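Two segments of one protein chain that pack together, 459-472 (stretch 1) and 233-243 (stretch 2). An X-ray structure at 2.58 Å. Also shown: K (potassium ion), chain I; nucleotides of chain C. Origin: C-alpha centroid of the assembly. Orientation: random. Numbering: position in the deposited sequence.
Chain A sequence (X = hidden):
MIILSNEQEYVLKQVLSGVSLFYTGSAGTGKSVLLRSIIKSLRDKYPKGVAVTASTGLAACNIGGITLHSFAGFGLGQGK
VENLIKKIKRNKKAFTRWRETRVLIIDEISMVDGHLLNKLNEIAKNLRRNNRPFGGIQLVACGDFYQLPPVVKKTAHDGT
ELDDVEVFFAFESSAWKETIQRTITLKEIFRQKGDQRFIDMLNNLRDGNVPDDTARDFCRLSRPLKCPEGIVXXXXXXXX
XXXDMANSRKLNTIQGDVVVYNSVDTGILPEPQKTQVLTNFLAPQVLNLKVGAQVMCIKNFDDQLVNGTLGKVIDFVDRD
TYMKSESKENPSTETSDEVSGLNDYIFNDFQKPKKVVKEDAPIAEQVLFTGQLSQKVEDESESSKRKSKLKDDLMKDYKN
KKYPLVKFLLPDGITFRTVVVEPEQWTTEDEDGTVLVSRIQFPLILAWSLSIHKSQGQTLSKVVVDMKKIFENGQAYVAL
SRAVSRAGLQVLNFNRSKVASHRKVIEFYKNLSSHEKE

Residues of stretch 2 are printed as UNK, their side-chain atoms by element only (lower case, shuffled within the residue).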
ATOM      1  N   THR A 459      -8.481  -2.376   5.946  1.00 46.29           N
ATOM      2  CA  THR A 459      -9.487  -2.578   6.978  1.00 44.71           C
ATOM      3  C   THR A 459      -9.227  -3.930   7.627  1.00 50.15           C
ATOM      4  O   THR A 459      -9.085  -4.940   6.926  1.00 51.48           O
ATOM      5  CB  THR A 459     -10.898  -2.523   6.389  1.00 43.13           C
ATOM      6  OG1 THR A 459     -11.177  -1.193   5.933  1.00 53.44           O
ATOM      7  CG2 THR A 459     -11.925  -2.919   7.426  1.00 43.90           C
ATOM      8  N   LEU A 460      -9.151  -3.951   8.957  1.00 44.98           N
ATOM      9  CA  LEU A 460      -8.808  -5.156   9.704  1.00 45.64           C
ATOM     10  C   LEU A 460      -9.894  -5.443  10.732  1.00 54.06           C
ATOM     11  O   LEU A 460     -10.158  -4.613  11.610  1.00 49.82           O
ATOM     12  CB  LEU A 460      -7.451  -4.995  10.390  1.00 49.31           C
ATOM     13  CG  LEU A 460      -6.310  -4.545   9.478  1.00 47.03           C
ATOM     14  CD1 LEU A 460      -5.092  -4.128  10.274  1.00 49.65           C
ATOM     15  CD2 LEU A 460      -5.957  -5.661   8.522  1.00 50.17           C
ATOM     16  N   SER A 461     -10.512  -6.623  10.626  1.00 56.11           N
ATOM     17  CA  SER A 461     -11.530  -7.021  11.591  1.00 50.65           C
ATOM     18  C   SER A 461     -10.933  -7.195  12.981  1.00 56.12           C
ATOM     19  O   SER A 461     -11.429  -6.620  13.957  1.00 47.04           O
ATOM     20  CB  SER A 461     -12.199  -8.316  11.136  1.00 48.21           C
ATOM     21  OG  SER A 461     -13.082  -8.078  10.063  1.00 56.55           O
ATOM     22  N   LYS A 462      -9.856  -7.969  13.084  1.00 52.05           N
ATOM     23  CA  LYS A 462      -9.220  -8.277  14.358  1.00 47.63           C
ATOM     24  C   LYS A 462      -7.742  -7.936  14.253  1.00 55.20           C
ATOM     25  O   LYS A 462      -7.050  -8.440  13.363  1.00 65.41           O
ATOM     26  CB  LYS A 462      -9.435  -9.744  14.724  1.00 51.95           C
ATOM     27  CG  LYS A 462     -10.907 -10.067  14.946  1.00 60.75           C
ATOM     28  CD  LYS A 462     -11.122 -11.471  15.462  1.00 61.48           C
ATOM     29  CE  LYS A 462     -12.606 -11.769  15.608  1.00 84.80           C
ATOM     30  NZ  LYS A 462     -13.332 -10.715  16.375  1.00 78.54           N
ATOM     31  N   VAL A 463      -7.266  -7.071  15.145  1.00 46.31           N
ATOM     32  CA  VAL A 463      -5.920  -6.519  15.032  1.00 50.31           C
ATOM     33  C   VAL A 463      -5.420  -6.141  16.421  1.00 52.72           C
ATOM     34  O   VAL A 463      -6.161  -5.572  17.229  1.00 56.18           O
ATOM     35  CB  VAL A 463      -5.896  -5.314  14.059  1.00 53.57           C
ATOM     36  CG1 VAL A 463      -6.994  -4.313  14.404  1.00 43.90           C
ATOM     37  CG2 VAL A 463      -4.527  -4.640  14.045  1.00 43.44           C
ATOM     38  N   VAL A 464      -4.159  -6.462  16.702  1.00 46.71           N
ATOM     39  CA  VAL A 464      -3.477  -5.992  17.903  1.00 50.73           C
ATOM     40  C   VAL A 464      -2.438  -4.963  17.479  1.00 50.22           C
ATOM     41  O   VAL A 464      -1.620  -5.223  16.587  1.00 54.33           O
ATOM     42  CB  VAL A 464      -2.840  -7.142  18.710  1.00 51.38           C
ATOM     43  CG1 VAL A 464      -2.148  -8.138  17.811  1.00 48.50           C
ATOM     44  CG2 VAL A 464      -1.852  -6.585  19.710  1.00 48.99           C
ATOM     45  N   VAL A 465      -2.491  -3.787  18.098  1.00 51.30           N
ATOM     46  CA  VAL A 465      -1.629  -2.660  17.764  1.00 48.07           C
ATOM     47  C   VAL A 465      -0.663  -2.444  18.919  1.00 52.67           C
ATOM     48  O   VAL A 465      -1.086  -2.258  20.067  1.00 57.05           O
ATOM     49  CB  VAL A 465      -2.439  -1.384  17.485  1.00 50.65           C
ATOM     50  CG1 VAL A 465      -1.500  -0.193  17.283  1.00 43.76           C
ATOM     51  CG2 VAL A 465      -3.333  -1.577  16.272  1.00 48.67           C
ATOM     52  N   ASP A 466       0.632  -2.472  18.622  1.00 52.22           N
ATOM     53  CA  ASP A 466       1.674  -2.237  19.613  1.00 50.91           C
ATOM     54  C   ASP A 466       2.282  -0.874  19.320  1.00 52.84           C
ATOM     55  O   ASP A 466       3.009  -0.709  18.336  1.00 61.37           O
ATOM     56  CB  ASP A 466       2.737  -3.333  19.576  1.00 60.97           C
ATOM     57  CG  ASP A 466       3.795  -3.158  20.659  1.00 58.28           C
ATOM     58  OD1 ASP A 466       3.693  -2.195  21.447  1.00 55.22           O
ATOM     59  OD2 ASP A 466       4.730  -3.983  20.722  1.00 59.50           O
ATOM     60  N   MET A 467       1.974   0.105  20.169  1.00 54.36           N
ATOM     61  CA  MET A 467       2.390   1.482  19.955  1.00 52.70           C
ATOM     62  C   MET A 467       3.792   1.772  20.477  1.00 59.02           C
ATOM     63  O   MET A 467       4.167   2.946  20.578  1.00 58.55           O
ATOM     64  CB  MET A 467       1.376   2.426  20.597  1.00 47.35           C
ATOM     65  CG  MET A 467      -0.010   2.246  20.015  1.00 46.26           C
ATOM     66  SD  MET A 467      -1.241   3.305  20.762  1.00 52.12           S
ATOM     67  CE  MET A 467      -0.459   4.904  20.614  1.00 47.39           C
ATOM     68  N   LYS A 468       4.588   0.730  20.738  1.00 62.95           N
ATOM     69  CA  LYS A 468       5.829   0.883  21.496  1.00 56.37           C
ATOM     70  C   LYS A 468       6.803   1.825  20.798  1.00 59.90           C
ATOM     71  O   LYS A 468       7.351   2.742  21.422  1.00 58.24           O
ATOM     72  CB  LYS A 468       6.474  -0.488  21.716  1.00 57.12           C
ATOM     73  CG  LYS A 468       7.589  -0.530  22.769  1.00 66.67           C
ATOM     74  CD  LYS A 468       7.027  -0.858  24.153  1.00 78.42           C
ATOM     75  CE  LYS A 468       8.113  -1.121  25.194  1.00 77.50           C
ATOM     76  NZ  LYS A 468       7.533  -1.679  26.460  1.00 63.41           N
ATOM     77  N   LYS A 469       7.033   1.621  19.500  1.00 62.12           N
ATOM     78  CA  LYS A 469       8.060   2.358  18.774  1.00 60.48           C
ATOM     79  C   LYS A 469       7.486   3.440  17.860  1.00 54.96           C
ATOM     80  O   LYS A 469       8.171   3.870  16.929  1.00 61.49           O
ATOM     81  CB  LYS A 469       8.928   1.397  17.956  1.00 58.11           C
ATOM     82  CG  LYS A 469       9.704   0.373  18.769  1.00 57.01           C
ATOM     83  CD  LYS A 469      10.607   1.051  19.797  1.00 78.75           C
ATOM     84  CE  LYS A 469      11.272   0.038  20.726  1.00 62.78           C
ATOM     85  NZ  LYS A 469      12.091   0.695  21.789  1.00 74.17           N
ATOM     86  N   ILE A 470       6.253   3.896  18.108  1.00 53.18           N
ATOM     87  CA  ILE A 470       5.663   4.931  17.259  1.00 58.05           C
ATOM     88  C   ILE A 470       6.546   6.168  17.293  1.00 56.44           C
ATOM     89  O   ILE A 470       6.894   6.678  18.366  1.00 58.08           O
ATOM     90  CB  ILE A 470       4.222   5.255  17.696  1.00 57.30           C
ATOM     91  CG1 ILE A 470       3.197   4.470  16.874  1.00 49.13           C
ATOM     92  CG2 ILE A 470       3.913   6.723  17.476  1.00 51.51           C
ATOM     93  CD1 ILE A 470       3.382   2.987  16.892  1.00 50.95           C
ATOM     94  N   PHE A 471       6.925   6.655  16.111  1.00 60.99           N
ATOM     95  CA  PHE A 471       7.879   7.746  16.005  1.00 60.13           C
ATOM     96  C   PHE A 471       7.397   8.889  15.125  1.00 62.16           C
ATOM     97  O   PHE A 471       8.091   9.909  15.040  1.00 58.93           O
ATOM     98  CB  PHE A 471       9.217   7.223  15.451  1.00 60.71           C
ATOM     99  CG  PHE A 471       9.085   6.519  14.127  1.00 71.40           C
ATOM    100  CD1 PHE A 471       9.162   7.228  12.934  1.00 66.83           C
ATOM    101  CD2 PHE A 471       8.867   5.149  14.072  1.00 63.26           C
ATOM    102  CE1 PHE A 471       9.029   6.582  11.716  1.00 59.81           C
ATOM    103  CE2 PHE A 471       8.734   4.500  12.851  1.00 62.55           C
ATOM    104  CZ  PHE A 471       8.814   5.217  11.677  1.00 59.88           C
ATOM    105  N   GLU A 472       6.224   8.774  14.503  1.00 58.15           N
ATOM    106  CA  GLU A 472       5.833   9.672  13.428  1.00 56.17           C
ATOM    107  C   GLU A 472       4.415  10.185  13.634  1.00 53.28           C
ATOM    108  O   GLU A 472       3.551   9.482  14.167  1.00 52.37           O
ATOM    109  CB  GLU A 472       5.935   8.954  12.072  1.00 54.15           C
ATOM    110  CG  GLU A 472       5.645   9.813  10.847  1.00 54.63           C
ATOM    111  CD  GLU A 472       6.707  10.866  10.601  1.00 52.61           C
ATOM    112  OE1 GLU A 472       6.597  11.971  11.172  1.00 46.24           O
ATOM    113  OE2 GLU A 472       7.654  10.583   9.839  1.00 62.68           O
ATOM    114  N   UNK A 233      -5.320 -12.794  14.512  1.00 75.20           N
ATOM    115  CA  UNK A 233      -5.360 -11.326  14.489  1.00 64.04           C
ATOM    116  C   UNK A 233      -4.089 -10.738  13.887  1.00 69.14           C
ATOM    117  O   UNK A 233      -2.979 -11.221  14.129  1.00 64.47           O
ATOM    118  c   UNK A 233      -4.870 -12.095  16.703  1.00 66.40           C
ATOM    119  c   UNK A 233      -5.498 -10.954  15.973  1.00 61.73           C
ATOM    120  c   UNK A 233      -5.106 -13.331  15.868  1.00 68.30           C
ATOM    121  N   UNK A 234      -4.264  -9.693  13.078  1.00 47.85           N
ATOM    122  CA  UNK A 234      -3.126  -9.009  12.485  1.00 55.69           C
ATOM    123  C   UNK A 234      -2.389  -8.194  13.539  1.00 57.29           C
ATOM    124  O   UNK A 234      -2.989  -7.654  14.472  1.00 61.56           O
ATOM    125  o   UNK A 234      -4.353  -8.769  10.389  1.00 72.76           O
ATOM    126  c   UNK A 234      -3.574  -8.084  11.351  1.00 60.53           C
ATOM    127  N   UNK A 235      -1.069  -8.124  13.400  1.00 52.46           N
ATOM    128  CA  UNK A 235      -0.226  -7.380  14.325  1.00 52.10           C
ATOM    129  C   UNK A 235       0.390  -6.185  13.601  1.00 53.38           C
ATOM    130  O   UNK A 235       1.070  -6.354  12.582  1.00 51.10           O
ATOM    131  o   UNK A 235       2.387  -9.686  16.782  1.00 65.12           O
ATOM    132  c   UNK A 235       0.857  -8.291  14.910  1.00 52.49           C
ATOM    133  c   UNK A 235       1.371 -10.301  16.399  1.00 64.11           C
ATOM    134  c   UNK A 235       0.310  -9.538  15.614  1.00 58.71           C
ATOM    135  o   UNK A 235       1.188 -11.517  16.634  1.00 59.57           O
ATOM    136  N   UNK A 236       0.179  -4.986  14.143  1.00 45.32           N
ATOM    137  CA  UNK A 236       0.727  -3.760  13.578  1.00 46.58           C
ATOM    138  C   UNK A 236       1.834  -3.230  14.476  1.00 49.12           C
ATOM    139  O   UNK A 236       1.660  -3.143  15.694  1.00 58.29           O
ATOM    140  c   UNK A 236      -1.533  -3.018  12.501  1.00 50.35           C
ATOM    141  c   UNK A 236      -1.024  -3.496  11.153  1.00 47.33           C
ATOM    142  c   UNK A 236      -0.359  -2.691  13.420  1.00 51.31           C
ATOM    143  c   UNK A 236      -2.433  -1.805  12.345  1.00 41.99           C
ATOM    144  N   UNK A 237       2.953  -2.839  13.867  1.00 54.91           N
ATOM    145  CA  UNK A 237       4.078  -2.258  14.587  1.00 46.66           C
ATOM    146  C   UNK A 237       4.615  -1.068  13.806  1.00 53.06           C
ATOM    147  O   UNK A 237       4.343  -0.903  12.615  1.00 53.16           O
ATOM    148  c   UNK A 237       4.898  -4.556  16.956  1.00 56.41           C
ATOM    149  c   UNK A 237       4.280  -5.604  14.908  1.00 50.70           C
ATOM    150  c   UNK A 237       4.515  -5.680  17.651  1.00 51.35           C
ATOM    151  c   UNK A 237       3.894  -6.729  15.598  1.00 56.07           C
ATOM    152  c   UNK A 237       4.013  -6.764  16.966  1.00 53.60           C
ATOM    153  c   UNK A 237       4.786  -4.499  15.570  1.00 56.68           C
ATOM    154  c   UNK A 237       5.203  -3.268  14.806  1.00 48.43           C
ATOM    155  o   UNK A 237       3.623  -7.891  17.652  1.00 55.18           O
ATOM    156  N   UNK A 238       5.388  -0.233  14.497  1.00 50.32           N
ATOM    157  CA  UNK A 238       5.942   0.952  13.855  1.00 46.72           C
ATOM    158  C   UNK A 238       7.159   0.618  13.002  1.00 55.43           C
ATOM    159  O   UNK A 238       7.372   1.238  11.955  1.00 49.47           O
ATOM    160  c   UNK A 238       6.308   1.998  14.907  1.00 51.83           C
ATOM    161  N   UNK A 239       7.972  -0.341  13.431  1.00 63.51           N
ATOM    162  CA  UNK A 239       9.240  -0.626  12.777  1.00 55.07           C
ATOM    163  C   UNK A 239       9.235  -2.019  12.162  1.00 57.55           C
ATOM    164  O   UNK A 239       8.434  -2.891  12.516  1.00 51.96           O
ATOM    165  c   UNK A 239      10.401  -0.520  13.772  1.00 61.23           C
ATOM    166  c   UNK A 239      10.366   0.819  14.487  1.00 52.67           C
ATOM    167  o   UNK A 239      10.289  -1.579  14.734  1.00 61.52           O
ATOM    168  N   UNK A 240      10.227  -2.250  11.306  1.00 55.41           N
ATOM    169  CA  UNK A 240      10.311  -3.529  10.618  1.00 55.30           C
ATOM    170  C   UNK A 240      10.922  -4.594  11.510  1.00 59.00           C
ATOM    171  O   UNK A 240      10.503  -5.754  11.458  1.00 67.95           O
ATOM    172  c   UNK A 240      12.899  -1.264   6.104  1.00 69.24           C
ATOM    173  n   UNK A 240      12.057  -1.638   7.056  1.00 69.09           N
ATOM    174  c   UNK A 240      11.116  -3.378   9.330  1.00 52.52           C
ATOM    175  c   UNK A 240      10.262  -2.899   8.171  1.00 66.40           C
ATOM    176  n   UNK A 240      12.873  -1.818   4.903  1.00 78.94           N
ATOM    177  n   UNK A 240      13.796  -0.318   6.366  1.00 73.79           N
ATOM    178  c   UNK A 240      11.071  -2.700   6.907  1.00 75.27           C
ATOM    179  N   UNK A 241      11.939  -4.224  12.297  1.00 57.29           N
ATOM    180  CA  UNK A 241      12.467  -5.104  13.335  1.00 63.28           C
ATOM    181  C   UNK A 241      11.355  -5.816  14.099  1.00 60.44           C
ATOM    182  O   UNK A 241      11.344  -7.047  14.195  1.00 63.38           O
ATOM    183  c   UNK A 241      15.503  -6.720  17.142  1.00 68.63           C
ATOM    184  c   UNK A 241      14.109  -5.160  15.292  1.00 61.97           C
ATOM    185  c   UNK A 241      15.230  -5.890  14.911  1.00 73.12           C
ATOM    186  c   UNK A 241      14.396  -6.001  17.542  1.00 68.41           C
ATOM    187  o   UNK A 241      16.185  -7.489  18.060  1.00 74.72           O
ATOM    188  c   UNK A 241      15.927  -6.670  15.829  1.00 66.75           C
ATOM    189  c   UNK A 241      13.707  -5.225  16.620  1.00 68.46           C
ATOM    190  c   UNK A 241      13.356  -4.305  14.291  1.00 65.81           C
ATOM    191  N   UNK A 242      10.395  -5.051  14.630  1.00 60.61           N
ATOM    192  CA  UNK A 242       9.253  -5.653  15.317  1.00 55.05           C
ATOM    193  C   UNK A 242       8.483  -6.579  14.387  1.00 54.86           C
ATOM    194  O   UNK A 242       8.140  -7.708  14.760  1.00 66.38           O
ATOM    195  o   UNK A 242       7.657  -2.091  18.153  1.00 62.05           O
ATOM    196  o   UNK A 242       8.054  -1.622  16.047  1.00 73.37           O
ATOM    197  c   UNK A 242       8.162  -2.365  17.048  1.00 61.40           C
ATOM    198  c   UNK A 242       8.325  -4.569  15.862  1.00 53.46           C
ATOM    199  c   UNK A 242       8.933  -3.662  16.904  1.00 54.46           C
ATOM    200  N   UNK A 243       8.205  -6.116  13.165  1.00 65.81           N
ATOM    201  CA  UNK A 243       7.423  -6.914  12.227  1.00 60.09           C
ATOM    202  C   UNK A 243       8.136  -8.225  11.938  1.00 63.86           C
ATOM    203  O   UNK A 243       7.529  -9.302  11.976  1.00 68.04           O
ATOM    204  c   UNK A 243       7.151  -6.113  10.937  1.00 50.49           C
ATOM    205  c   UNK A 243       6.216  -4.959  11.223  1.00 48.66           C
ATOM    206  c   UNK A 243       6.556  -7.011   9.869  1.00 50.30           C
TER
HETATM  207  K     K I1005       5.774  -0.052  17.451  1.00 93.30           K
ATOM    208  OP3  DT C   1      15.912   2.089  15.943  1.00119.33           O
ATOM    209  P    DT C   1      14.476   1.802  16.156  1.00148.77           P
ATOM    210  OP1  DT C   1      14.073   2.306  17.486  1.00119.57           O
ATOM    211  OP2  DT C   1      14.249   0.378  15.833  1.00125.52           O
ATOM    212  O5'  DT C   1      13.702   2.661  15.062  1.00114.87           O
ATOM    213  C5'  DT C   1      14.147   2.656  13.718  1.00104.04           C
ATOM    214  C4'  DT C   1      12.976   2.855  12.779  1.00 99.10           C
ATOM    215  O4'  DT C   1      12.229   4.027  13.189  1.00 98.54           O
ATOM    216  C3'  DT C   1      13.344   3.112  11.329  1.00 87.89           C
ATOM    217  O3'  DT C   1      12.248   2.745  10.489  1.00 71.98           O
ATOM    218  C2'  DT C   1      13.562   4.620  11.337  1.00 88.83           C
ATOM    219  C1'  DT C   1      12.427   5.072  12.255  1.00 91.94           C
ATOM    220  N1   DT C   1      12.713   6.319  13.018  1.00100.56           N
ATOM    221  C2   DT C   1      12.713   7.535  12.367  1.00103.60           C
ATOM    222  O2   DT C   1      12.503   7.660  11.170  1.00 90.31           O
ATOM    223  N3   DT C   1      12.975   8.612  13.174  1.00110.77           N
ATOM    224  C4   DT C   1      13.227   8.594  14.537  1.00113.06           C
ATOM    225  O4   DT C   1      13.453   9.616  15.177  1.00125.51           O
ATOM    226  C5   DT C   1      13.207   7.287  15.153  1.00 98.95           C
ATOM    227  C7   DT C   1      13.465   7.140  16.622  1.00 90.75           C
ATOM    228  C6   DT C   1      12.951   6.229  14.374  1.00 98.87           C
ATOM    229  P    DT C   2      12.179   1.272   9.853  1.00 59.82           P
ATOM    230  OP1  DT C   2      11.845   0.311  10.929  1.00 71.41           O
ATOM    231  OP2  DT C   2      13.417   1.106   9.058  1.00 68.46           O
ATOM    232  O5'  DT C   2      10.928   1.329   8.859  1.00 60.58           O
ATOM    233  C5'  DT C   2       9.601   1.326   9.381  1.00 60.57           C
ATOM    234  C4'  DT C   2       8.707   2.285   8.614  1.00 51.42           C
ATOM    235  O4'  DT C   2       9.065   3.637   8.956  1.00 59.91           O
ATOM    236  C3'  DT C   2       8.809   2.170   7.102  1.00 51.83           C
ATOM    237  O3'  DT C   2       7.748   1.364   6.630  1.00 49.80           O
ATOM    238  C2'  DT C   2       8.681   3.612   6.596  1.00 52.62           C
ATOM    239  C1'  DT C   2       9.059   4.468   7.806  1.00 61.82           C
ATOM    240  N1   DT C   2      10.399   5.131   7.698  1.00 52.67           N
ATOM    241  C2   DT C   2      10.510   6.472   7.997  1.00 61.84           C
ATOM    242  O2   DT C   2       9.560   7.164   8.324  1.00 63.43           O
ATOM    243  N3   DT C   2      11.778   6.982   7.883  1.00 54.52           N
ATOM    244  C4   DT C   2      12.922   6.297   7.522  1.00 56.24           C
ATOM    245  O4   DT C   2      14.018   6.846   7.450  1.00 61.04           O
ATOM    246  C5   DT C   2      12.738   4.893   7.237  1.00 56.10           C
ATOM    247  C7   DT C   2      13.911   4.046   6.836  1.00 61.11           C
ATOM    248  C6   DT C   2      11.501   4.383   7.341  1.00 54.35           C
ATOM    249  P    DT C   3       8.007   0.271   5.487  1.00 55.63           P
ATOM    250  OP1  DT C   3       6.958  -0.771   5.620  1.00 49.90           O
ATOM    251  OP2  DT C   3       9.439  -0.108   5.549  1.00 56.61           O
ATOM    252  O5'  DT C   3       7.773   1.085   4.124  1.00 57.84           O
ATOM    253  C5'  DT C   3       6.509   1.687   3.873  1.00 53.60           C
ATOM    254  C4'  DT C   3       6.579   2.719   2.751  1.00 54.41           C
ATOM    255  O4'  DT C   3       7.424   3.817   3.146  1.00 62.65           O
ATOM    256  C3'  DT C   3       7.154   2.223   1.439  1.00 54.98           C
ATOM    257  O3'  DT C   3       6.122   1.662   0.649  1.00 47.27           O
ATOM    258  C2'  DT C   3       7.704   3.502   0.803  1.00 56.62           C
ATOM    259  C1'  DT C   3       8.091   4.351   2.013  1.00 64.12           C
ATOM    260  N1   DT C   3       9.548   4.366   2.302  1.00 67.80           N
ATOM    261  C2   DT C   3      10.329   5.363   1.772  1.00 66.92           C
ATOM    262  O2   DT C   3       9.891   6.237   1.049  1.00 60.18           O
ATOM    263  N3   DT C   3      11.656   5.294   2.118  1.00 67.37           N
ATOM    264  C4   DT C   3      12.260   4.346   2.936  1.00 68.84           C
ATOM    265  O4   DT C   3      13.462   4.360   3.193  1.00 69.44           O
ATOM    266  C5   DT C   3      11.376   3.333   3.462  1.00 73.19           C
ATOM    267  C7   DT C   3      11.910   2.250   4.357  1.00 65.44           C
ATOM    268  C6   DT C   3      10.080   3.396   3.128  1.00 72.19           C

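Position 233 has three side-chain carbons that close a ring onto the backbone N, with CB 3.9 Å from Lys-462 O. This is Pro-233. Lacking an N-H, it cannot donate a sheet hydrogen bond; its CA still makes a CA-H...O contact with Lys-462 O at 3.5 Å.

Position 234 carries one carbon and then one oxygen, the latter 4.0 Å from Leu-460 CD2: Ser-234. Its small side chain shares a sheet face with Val-463, while its backbone does the pairing, its N donating to Lys-462 O (3.1 Å) and its O accepting from Val-464 N (2.8 Å).

At 235 three carbons run in a chain, the third bearing two oxygens, and the middle carbon lies 3.6 Å from Val-464 CG1. This is Glu-235, on the same face as Val-464; its aliphatic part packs against the valine, leaving the carboxylate free for polar partners farther out.

Position 236 has four carbons forked at the second. The fork carbon is 3.7 Å from Val-463 CG2, and one terminal methyl is 4.0 Å from Val-465 CG2 and 4.1 Å from Leu-460 CD1. The branched, wholly apolar Leu-236 suits this site because its forked end reaches three apolar side chains of the other stretch.

Position 237 shows one carbon and a six-carbon ring bearing one oxygen, with Asp-466 OD2 at the ring edge, 3.5 Å from the nearest ring carbon. This is Tyr-237, whose OH donates to Glu-235 OE2 in a very short hydrogen bond of 2.3 Å, so the ring spans the two acidic side chains.

At 238 a single carbon, CB, points toward stretch 1 and lies 3.3 Å from Lys-469 O, 3.7 Å from Ile-470 CD1 and 4.0 Å from Phe-471 CE2. It is Ala-238, whose lone methyl fits here.

At 239 one carbon carries an oxygen and a methyl, the methyl 3.8 Å from Lys-469 CB: Thr-239. It occupies the N-cap position of the helix.

Position 240 has three carbons, a nitrogen and a carbon with two more nitrogens, out of reach of stretch 1. Arg-240 instead serves the DNA: its N and NH2 donate to DT2 OP1 and OP2, both at 3.1 Å.

Position 241, one carbon and a six-carbon ring with an oxygen, is Tyr-241, exposed and likewise without contact.

At 242 the third of three carbons carries two oxygens, one of them 3.3 Å from Lys-469 CG. Glu-242 suits the helix start: its OE1 accepts from Thr-239 N (2.9 Å) and Thr-239 OG1 (2.6 Å), and its N donates a weak capping bond to Thr-239 OG1 (3.5 Å).

Position 243, one carbon carrying two others, is Val-243, out of reach.

The contact joins two parallel strands through four backbone hydrogen bonds, with Leu-236 packed beside Val-463 and Val-465 on one face. Beyond the strands, potassium links the stretches, bound by Asp-466 O and Lys-469 N on one and by Ala-238 N and both Glu-242 carboxylate oxygens on the other.

Stretch 2 233-243: PSELYATRYEV
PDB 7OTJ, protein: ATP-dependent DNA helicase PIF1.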